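Uncharacterized protein (PDB 4Q68) is probably an N-acetylmuramoyl-L-alanine amidase of the NlpC/P60 type, cleaving the bond between the sugar and the peptide stem of cell-wall fragments. Local coordinates at residues I95-G98 against V99-F103; S119-Y122 against M123-P127; S136-N139 against V140-K144; T181-P184 against G185-V188; K225-N228 against K229-G232. One frame throughout, in Å; residues are numbered along the deposited sequence. Where two conformers were deposited one is given.

Contact 1. Residues I95-G98 against V99-F103; sequences INNG and VRNGF
The ring of F103 folds back over the last turn of helix 91-100 and lays one face on G98, whose CA stands 3.6 Å from the ring centroid in a CH-pi contact. With CG between its backbone N and carbonyl carbon (chi1 62°), F103 turns the ring toward the helix, and CZ comes 3.7 Å from ND2 of N97 at the ring edge, amide and ring planes 75° apart. That edge is a mere neighbour, for ND2 donates to K73 O and OD1 accepts from D78 N. Glycine suits position 98, since a side chain there would press on the ring. Cutting F103 back to an alanine is likely to uncover G98 CA and open a gap toward K73 and I74. G102, at positive phi, is the C' residue of a Schellman motif: F103 N donates to G98 O (2.9 Å) and G102 N to V99 O. Just before it, N101 grips N97 O from opposite faces of the carbonyl plane, through N at 3.0 Å and ND2 at 3.1 Å. R100 lays a guanidinium face over N97 CA and forms a salt bridge with D78, which also accepts from N101 ND2 and is probably stabilised as an anion.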
# COMPACT_ATOMS: atom_id res chain seq x y z
N ILE A 95 -3.16 6.71 -0.00
CA ILE A 95 -3.74 6.94 1.31
C ILE A 95 -4.69 8.14 1.24
O ILE A 95 -5.82 8.07 1.72
CB ILE A 95 -2.64 7.17 2.35
CG1 ILE A 95 -1.87 5.87 2.59
CG2 ILE A 95 -3.24 7.73 3.66
CD1 ILE A 95 -0.56 6.07 3.34
N ASN A 96 -4.23 9.25 0.67
CA ASN A 96 -5.07 10.44 0.60
C ASN A 96 -6.37 10.16 -0.14
O ASN A 96 -7.42 10.65 0.24
CB ASN A 96 -4.33 11.59 -0.09
CG ASN A 96 -3.16 12.09 0.70
OD1 ASN A 96 -3.02 11.79 1.88
ND2 ASN A 96 -2.30 12.86 0.06
N ASN A 97 -6.30 9.38 -1.21
CA ASN A 97 -7.49 9.00 -1.96
C ASN A 97 -8.49 8.26 -1.07
O ASN A 97 -9.68 8.54 -1.11
CB ASN A 97 -7.07 8.14 -3.16
CG ASN A 97 -8.24 7.64 -3.97
OD1 ASN A 97 -8.97 8.42 -4.57
ND2 ASN A 97 -8.41 6.33 -4.00
N GLY A 98 -8.01 7.30 -0.29
CA GLY A 98 -8.88 6.55 0.60
C GLY A 98 -9.44 7.38 1.72
O GLY A 98 -10.60 7.22 2.09
N VAL A 99 -8.65 8.29 2.28
CA VAL A 99 -9.13 9.17 3.33
C VAL A 99 -10.19 10.12 2.76
O VAL A 99 -11.30 10.25 3.31
CB VAL A 99 -7.97 9.94 4.00
CG1 VAL A 99 -8.50 11.03 4.92
CG2 VAL A 99 -7.08 8.96 4.76
N ARG A 100 -9.88 10.77 1.64
CA ARG A 100 -10.78 11.74 1.03
C ARG A 100 -12.11 11.09 0.65
O ARG A 100 -13.16 11.69 0.79
CB ARG A 100 -10.11 12.32 -0.22
CG ARG A 100 -10.93 13.36 -0.96
CD ARG A 100 -10.15 14.03 -2.10
NE ARG A 100 -9.75 13.09 -3.15
CZ ARG A 100 -8.53 12.56 -3.28
NH1 ARG A 100 -7.55 12.85 -2.43
NH2 ARG A 100 -8.30 11.72 -4.27
N ASN A 101 -12.05 9.86 0.15
CA ASN A 101 -13.23 9.17 -0.36
C ASN A 101 -13.86 8.21 0.65
O ASN A 101 -14.80 7.48 0.32
CB ASN A 101 -12.88 8.49 -1.68
CG ASN A 101 -12.69 9.51 -2.79
OD1 ASN A 101 -13.61 10.24 -3.12
ND2 ASN A 101 -11.49 9.60 -3.33
N GLY A 102 -13.43 8.29 1.90
CA GLY A 102 -14.16 7.72 3.01
C GLY A 102 -13.95 6.26 3.33
O GLY A 102 -14.67 5.73 4.17
N PHE A 103 -12.99 5.60 2.68
CA PHE A 103 -12.78 4.18 2.91
C PHE A 103 -11.49 3.81 3.64
O PHE A 103 -11.26 2.64 3.88
CB PHE A 103 -12.98 3.35 1.63
CG PHE A 103 -12.01 3.69 0.51
CD1 PHE A 103 -10.75 3.12 0.46
CD2 PHE A 103 -12.38 4.55 -0.51
CE1 PHE A 103 -9.88 3.42 -0.57
CE2 PHE A 103 -11.51 4.84 -1.55
CZ PHE A 103 -10.26 4.27 -1.57

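Contact 2. Residues S119-Y122 against M123-P127; sequences SISY and MSSHP
M123 follows Y122 into the first turn of helix 122-125, and its backbone N passes obliquely by the Y122 ring. Its side chain, modelled as selenomethionine, leads elsewhere, toward Y84, L133 and M143, and touches the N-acetylglucosamine attached to the protein; the methionine it stands for, long, flexible and apolar, suits this buried place. S124 turns its hydroxyl to E147 of helix 137-150. S125 returns to the start of the helix, and its N donates to S121 O at 3.1 Å, nearly in line with the carbonyl; this is the secure bond. In one of the two conformers of S125, chi1 of -69° sets OG beside its own backbone N, and the hydroxyl then shares the acceptor, donating to S121 O at 2.8 Å from well above the carbonyl plane. In that conformer a water also joins the serines, 2.8 Å from S121 OG and donating to S125 OG at 3.0 Å. H126, where the chain leaves helical geometry, gives a weak bond from N to Y122 O and swings its imidazole edge onto the phenol. CD2 of H126 stands over the centre of the Y122 ring, 3.7 Å from CE2, with the planes at 56°. A serine in place of Y122 would probably leave the imidazole edge without its aromatic seat and free to turn. S121 holds the N-cap position without a side-chain capping bond, and what results is a one-turn surface helix with its S125 N to S121 O bond and an i to i+4 edge-to-face aromatic pair.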
# COMPACT_ATOMS: atom_id res chain seq x y z
N SER A 119 8.77 14.06 0.66
CA SER A 119 9.63 14.49 -0.42
C SER A 119 9.53 13.41 -1.50
O SER A 119 10.20 12.38 -1.40
CB SER A 119 11.04 14.69 0.12
OG SER A 119 11.93 15.04 -0.91
N ILE A 120 8.66 13.64 -2.47
CA ILE A 120 8.32 12.63 -3.46
C ILE A 120 8.68 13.13 -4.84
O ILE A 120 8.23 14.18 -5.28
CB ILE A 120 6.82 12.25 -3.33
CG1 ILE A 120 6.55 11.58 -1.97
CG2 ILE A 120 6.41 11.34 -4.46
CD1 ILE A 120 5.08 11.32 -1.66
N SER A 121 9.52 12.35 -5.52
CA SER A 121 10.04 12.70 -6.84
C SER A 121 10.67 11.53 -7.59
O SER A 121 11.22 11.73 -8.67
CB SER A 121 11.08 13.81 -6.73
OG SER A 121 12.19 13.36 -5.98
N TYR A 122 10.60 10.30 -7.06
CA TYR A 122 11.40 9.19 -7.62
C TYR A 122 11.07 8.90 -9.08
O TYR A 122 11.96 8.70 -9.90
CB TYR A 122 11.20 7.94 -6.76
CG TYR A 122 12.11 6.82 -7.12
CD1 TYR A 122 11.78 5.92 -8.11
CD2 TYR A 122 13.31 6.64 -6.45
CE1 TYR A 122 12.63 4.87 -8.44
CE2 TYR A 122 14.17 5.60 -6.78
CZ TYR A 122 13.82 4.72 -7.78
OH TYR A 122 14.65 3.67 -8.12
N MSE A 123 9.78 8.83 -9.41
CA MSE A 123 9.40 8.38 -10.74
C MSE A 123 9.81 9.36 -11.82
O MSE A 123 10.41 8.96 -12.82
CB MSE A 123 7.90 8.12 -10.79
CG MSE A 123 7.47 6.99 -9.86
SE MSE A 123 5.56 6.67 -9.87
CE MSE A 123 5.41 5.76 -11.57
N SER A 124 9.52 10.65 -11.64
CA SER A 124 9.94 11.62 -12.66
C SER A 124 11.45 11.76 -12.70
O SER A 124 12.01 12.11 -13.74
CB SER A 124 9.30 12.98 -12.46
OG SER A 124 9.84 13.64 -11.35
N SER A 125 12.13 11.51 -11.59
CA SER A 125 13.59 11.57 -11.52
C SER A 125 14.26 10.41 -12.24
O SER A 125 15.41 10.51 -12.65
CB SER A 125 14.06 11.59 -10.07
OG SER A 125 13.71 12.81 -9.43
N HIS A 126 13.53 9.30 -12.35
CA HIS A 126 14.07 8.05 -12.90
C HIS A 126 13.11 7.44 -13.92
O HIS A 126 12.68 6.30 -13.78
CB HIS A 126 14.36 7.08 -11.76
CG HIS A 126 15.33 7.62 -10.76
ND1 HIS A 126 16.62 7.96 -11.12
CD2 HIS A 126 15.21 7.92 -9.45
CE1 HIS A 126 17.25 8.45 -10.07
NE2 HIS A 126 16.43 8.42 -9.04
N PRO A 127 12.79 8.20 -14.97
CA PRO A 127 11.73 7.75 -15.89
C PRO A 127 12.12 6.52 -16.70
O PRO A 127 11.25 5.81 -17.20
CB PRO A 127 11.53 8.97 -16.80
CG PRO A 127 12.85 9.68 -16.77
CD PRO A 127 13.34 9.51 -15.36
O HOH W 1 14.75 12.60 -6.65

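Contact 3. Residues S136-N139 against V140-K144; sequences SPEN and VAKMK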
# COMPACT_ATOMS: atom_id res chain seq x y z
N SER A 136 7.29 9.12 -22.68
CA SER A 136 6.10 9.95 -22.57
C SER A 136 6.40 11.19 -21.77
O SER A 136 6.17 11.24 -20.55
CB SER A 136 4.94 9.22 -21.94
OG SER A 136 3.83 10.09 -21.80
N PRO A 137 6.89 12.24 -22.44
CA PRO A 137 7.06 13.50 -21.75
C PRO A 137 5.77 14.00 -21.12
O PRO A 137 5.81 14.66 -20.09
CB PRO A 137 7.56 14.44 -22.85
CG PRO A 137 8.27 13.52 -23.77
CD PRO A 137 7.45 12.29 -23.80
N GLU A 138 4.62 13.69 -21.72
CA GLU A 138 3.36 14.11 -21.15
C GLU A 138 3.13 13.43 -19.80
O GLU A 138 2.73 14.07 -18.84
CB GLU A 138 2.19 13.84 -22.10
CG GLU A 138 0.89 14.42 -21.56
CD GLU A 138 -0.28 14.28 -22.51
OE1 GLU A 138 -0.16 13.58 -23.53
OE2 GLU A 138 -1.33 14.89 -22.23
N ASN A 139 3.35 12.11 -19.74
CA ASN A 139 3.19 11.41 -18.46
C ASN A 139 4.20 11.86 -17.43
O ASN A 139 3.87 11.96 -16.25
CB ASN A 139 3.24 9.90 -18.62
CG ASN A 139 1.98 9.31 -19.22
OD1 ASN A 139 0.91 9.94 -19.23
ND2 ASN A 139 2.08 8.05 -19.66
N VAL A 140 5.44 12.10 -17.83
CA VAL A 140 6.43 12.60 -16.89
C VAL A 140 5.98 13.94 -16.30
O VAL A 140 6.08 14.15 -15.09
CB VAL A 140 7.82 12.72 -17.55
CG1 VAL A 140 8.79 13.53 -16.69
CG2 VAL A 140 8.37 11.33 -17.82
N ALA A 141 5.48 14.85 -17.13
CA ALA A 141 5.02 16.13 -16.65
C ALA A 141 3.84 15.98 -15.69
O ALA A 141 3.78 16.66 -14.66
CB ALA A 141 4.67 17.05 -17.81
N LYS A 142 2.90 15.08 -16.01
CA LYS A 142 1.78 14.83 -15.12
C LYS A 142 2.28 14.30 -13.78
O LYS A 142 1.78 14.70 -12.72
CB LYS A 142 0.80 13.85 -15.76
CG LYS A 142 -0.04 14.47 -16.86
CD LYS A 142 -0.91 13.46 -17.60
CE LYS A 142 -1.81 14.13 -18.62
NZ LYS A 142 -2.66 13.16 -19.31
N MSE A 143 3.26 13.40 -13.81
CA MSE A 143 3.83 12.89 -12.56
C MSE A 143 4.53 13.98 -11.76
O MSE A 143 4.41 14.01 -10.54
CB MSE A 143 4.79 11.73 -12.77
CG MSE A 143 4.14 10.44 -13.26
SE MSE A 143 2.56 9.87 -12.26
CE MSE A 143 3.30 9.92 -10.48
N LYS A 144 5.26 14.88 -12.42
CA LYS A 144 5.91 15.97 -11.69
C LYS A 144 4.87 16.82 -10.97
O LYS A 144 5.10 17.24 -9.83
CB LYS A 144 6.75 16.84 -12.62
CG LYS A 144 8.03 16.21 -13.11
CD LYS A 144 8.77 17.12 -14.08
CE LYS A 144 10.07 16.53 -14.56
NZ LYS A 144 10.72 17.38 -15.60
O HOH W 2 -0.65 11.59 -20.81
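E138 sends CG anti to its backbone N (chi1 -174°) and runs on extended, whereas K142 places CG beside its own N (chi1 -75°) and stretches out straight. One turn apart, the two chains therefore lie side by side and point the same way, CG of E138 4.0 Å from CE of K142. Their charged ends form a long salt bridge, OE2 to NZ at 3.6 Å. Long, flexible chains of opposite charge suit this largely solvent-facing flank. NZ of K142 also donates to a water at 3.0 Å, which donates to OD1 of N139 at 2.8 Å; the ammonium is thus tied loosely to E138 and through the water to N139. ND2 of N139 donates to Q132 O. All this happens on the first turns of helix 137-150, where S136 is the N-cap: OG accepts from N139 N at 2.9 Å, its short hydroxyl replacing the carbonyl that a preceding turn would supply. P137, at the first helical position, needs no N-H of its own. Regular i to i+4 bonds follow, from V140 N to S136 O through M143 N to N139 O. V140 and M143 turn to L133 of helix 131-134.

Contact 4. Residues T181-P184 against G185-V188; sequences TNTP and GLDV. With NA (sodium ion), chain C.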
# COMPACT_ATOMS: atom_id res chain seq x y z
N THR A 181 10.37 4.72 3.92
CA THR A 181 11.71 4.48 3.43
C THR A 181 12.53 5.75 3.29
O THR A 181 12.02 6.80 2.94
CB THR A 181 11.66 3.75 2.08
OG1 THR A 181 13.01 3.55 1.65
CG2 THR A 181 10.89 4.52 1.02
N ASN A 182 13.84 5.61 3.52
CA ASN A 182 14.77 6.70 3.31
C ASN A 182 15.32 6.79 1.88
O ASN A 182 16.16 7.62 1.60
CB ASN A 182 15.90 6.72 4.35
CG ASN A 182 16.79 5.51 4.29
OD1 ASN A 182 16.90 4.85 3.26
ND2 ASN A 182 17.45 5.22 5.40
N THR A 183 14.81 5.98 0.96
CA THR A 183 15.16 6.14 -0.44
C THR A 183 14.82 7.56 -0.87
O THR A 183 13.68 7.99 -0.70
CB THR A 183 14.42 5.11 -1.29
OG1 THR A 183 14.95 3.82 -1.00
CG2 THR A 183 14.53 5.41 -2.78
N PRO A 184 15.78 8.30 -1.45
CA PRO A 184 15.47 9.66 -1.87
C PRO A 184 14.33 9.70 -2.88
O PRO A 184 14.33 8.97 -3.87
CB PRO A 184 16.79 10.14 -2.48
CG PRO A 184 17.82 9.39 -1.70
CD PRO A 184 17.23 8.02 -1.52
N GLY A 185 13.38 10.60 -2.63
CA GLY A 185 12.26 10.82 -3.52
C GLY A 185 11.14 9.81 -3.40
O GLY A 185 10.17 9.91 -4.17
N LEU A 186 11.22 8.86 -2.47
CA LEU A 186 10.20 7.84 -2.33
C LEU A 186 9.72 7.80 -0.90
O LEU A 186 10.52 7.79 0.02
CB LEU A 186 10.77 6.48 -2.74
CG LEU A 186 9.78 5.33 -2.76
CD1 LEU A 186 8.64 5.55 -3.75
CD2 LEU A 186 10.52 4.03 -3.04
N ASP A 187 8.41 7.73 -0.71
CA ASP A 187 7.82 7.77 0.62
C ASP A 187 7.67 6.40 1.28
O ASP A 187 7.90 6.27 2.49
CB ASP A 187 6.47 8.49 0.59
CG ASP A 187 5.46 7.87 -0.37
OD1 ASP A 187 5.86 7.55 -1.50
OD2 ASP A 187 4.29 7.73 0.05
N VAL A 188 7.25 5.41 0.51
CA VAL A 188 6.91 4.07 0.99
C VAL A 188 7.53 3.04 0.07
O VAL A 188 7.54 3.22 -1.15
CB VAL A 188 5.37 3.91 1.04
CG1 VAL A 188 4.95 2.45 1.17
CG2 VAL A 188 4.79 4.74 2.16
NA NA C . 12.16 8.65 1.26
O HOH W 3 11.86 10.87 0.16
O HOH W 4 13.81 9.82 2.56
O HOH W 5 10.59 9.83 2.66
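Three backbone carbonyls of one tight hairpin loop converge on a sodium ion: T181 O at 2.5 Å, T183 O at 2.6 Å and L186 O at 2.2 Å. Three waters complete a six-ligand shell, and the water at 2.5 Å from the sodium also accepts a weak bond from G185 N. The loop bends sharply enough for this because T183 to L186 form a type II beta turn, closed by L186 N donating to T183 O at 3.2 Å from above the carbonyl plane. T183 O thus serves both the metal and an N-H. P184 suits the second corner of the turn, its ring fixing phi, and G185 suits the third, where phi is 80° and a side chain would run into the carbonyl of P184. On the first arm, OG1 of T181 lies anti to its backbone N (chi1 180°) and accepts from T183 N at 3.1 Å and 172°, an ST turn that holds the corner around N182. The same torsion turns CG2 of T181 toward the second arm, where it meets CG of L186 at 4.0 Å. T183 and L186 run side by side, pointing the same way, with methyl CG2 against CB. At the base T181 N donates to D187 O, while D187 itself turns its carboxylate to A92 N. With carbonyls and waters as its ligands, the sodium keeps its positive charge unneutralised by any carboxylate in its shell, and it probably offsets the mutual repulsion of three closely gathered carbonyl oxygens.

Contact 5. Residues K225-N228 against K229-G232; sequences KDNN and KWTG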
# COMPACT_ATOMS: atom_id res chain seq x y z
N LYS A 225 13.92 -3.58 11.39
CA LYS A 225 15.30 -3.54 11.86
C LYS A 225 16.26 -4.05 10.78
O LYS A 225 17.37 -3.53 10.63
CB LYS A 225 15.41 -4.37 13.14
CG LYS A 225 16.66 -4.16 13.97
CD LYS A 225 16.53 -4.86 15.33
CE LYS A 225 17.82 -4.76 16.14
NZ LYS A 225 17.59 -5.02 17.59
N ASP A 226 15.85 -5.09 10.08
CA ASP A 226 16.71 -5.77 9.10
C ASP A 226 16.95 -5.03 7.80
O ASP A 226 17.78 -5.47 7.01
CB ASP A 226 16.13 -7.15 8.77
CG ASP A 226 16.19 -8.11 9.94
OD1 ASP A 226 16.94 -7.86 10.92
OD2 ASP A 226 15.46 -9.12 9.89
N ASN A 227 16.22 -3.95 7.54
CA ASN A 227 16.43 -3.15 6.34
C ASN A 227 16.76 -1.74 6.74
O ASN A 227 15.91 -1.02 7.25
CB ASN A 227 15.22 -3.19 5.41
CG ASN A 227 15.51 -2.58 4.06
OD1 ASN A 227 16.30 -1.64 3.94
ND2 ASN A 227 14.89 -3.12 3.02
N ASN A 228 18.00 -1.33 6.50
CA ASN A 228 18.45 -0.00 6.92
C ASN A 228 17.71 1.13 6.22
O ASN A 228 17.73 2.27 6.69
CB ASN A 228 19.97 0.15 6.75
CG ASN A 228 20.47 -0.31 5.39
OD1 ASN A 228 19.72 -0.39 4.41
ND2 ASN A 228 21.77 -0.62 5.31
N LYS A 229 17.06 0.82 5.10
CA LYS A 229 16.29 1.85 4.40
C LYS A 229 14.88 2.01 4.93
O LYS A 229 14.25 3.03 4.68
CB LYS A 229 16.20 1.54 2.92
CG LYS A 229 17.55 1.62 2.26
CD LYS A 229 17.44 1.44 0.78
CE LYS A 229 18.83 1.38 0.15
NZ LYS A 229 18.72 1.27 -1.31
N TRP A 230 14.37 1.02 5.65
CA TRP A 230 13.01 1.06 6.16
C TRP A 230 13.00 1.81 7.47
O TRP A 230 13.63 1.40 8.42
CB TRP A 230 12.47 -0.35 6.30
CG TRP A 230 12.21 -1.01 4.99
CD1 TRP A 230 12.38 -0.48 3.75
CD2 TRP A 230 11.69 -2.32 4.79
NE1 TRP A 230 11.99 -1.37 2.79
CE2 TRP A 230 11.55 -2.51 3.41
CE3 TRP A 230 11.31 -3.34 5.65
CZ2 TRP A 230 11.06 -3.69 2.87
CZ3 TRP A 230 10.82 -4.50 5.11
CH2 TRP A 230 10.70 -4.67 3.73
N THR A 231 12.30 2.92 7.52
CA THR A 231 12.41 3.83 8.64
C THR A 231 11.28 3.71 9.65
O THR A 231 11.39 4.24 10.76
CB THR A 231 12.46 5.28 8.14
OG1 THR A 231 11.32 5.49 7.31
CG2 THR A 231 13.73 5.54 7.36
N GLY A 232 10.18 3.07 9.27
CA GLY A 232 9.00 3.09 10.12
C GLY A 232 7.79 2.66 9.34
O GLY A 232 7.92 2.04 8.28
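OD1 of N227 accepts from K229 N at 2.8 Å, with an N-H...O angle of 153° and the donor tilted somewhat from the carbonyl plane of the amide; reaching the backbone N two residues on, it makes an Asx turn. The backbone carbonyl of the same residue takes the next N-H, W230 N to N227 O at 3.0 Å, from above its plane, and so closes a type I beta turn from N227 to W230, on which the Asx turn sits. One asparagine thereby satisfies two successive N-H groups of the turn, one with its side chain and one with its main chain, a role for which its short amide is well suited. CG of N227 lies anti to the backbone N (chi1 -170°), which carries the amide across the indole of W230. The two flat groups are nearly parallel, planes 19° apart: ND2 lies over one face, 3.4 Å from CE2, and CB sits 3.9 Å from the centroid of the five-membered ring as a CH-pi contact. A broad aromatic face accommodates both groups. K229 O accepts from N182 N, and W230 O from K160 NZ. The turn carries the chain from helix 220-225 into strand 230-238, where T231 and G232 pair through their backbones with T180 of strand 176-181, and the W230 ring meets that of H190 on strand 188-197.

In the fold
All five contacts are local, follow one another along the chain, and neither nest nor cross. Contact 1 ends helix 91-100 before strand 104-106. Contact 2 forms the short helix after strand 115-117, and contact 3 starts helix 137-150; they touch through S124 against K144 and P127 against V140, packing the two helices together. Contact 4 closes the hairpin loop between strands 176-181 and 188-197, and G185 O probably accepts from both S121 N and Y122 N, tying contact 2 to the main sheet. Contact 5 turns helix 220-225 into strand 230-238 and meets contact 4 at N182 and K229. Contacts 1 and 5 lie on opposite sides of the chain's centre.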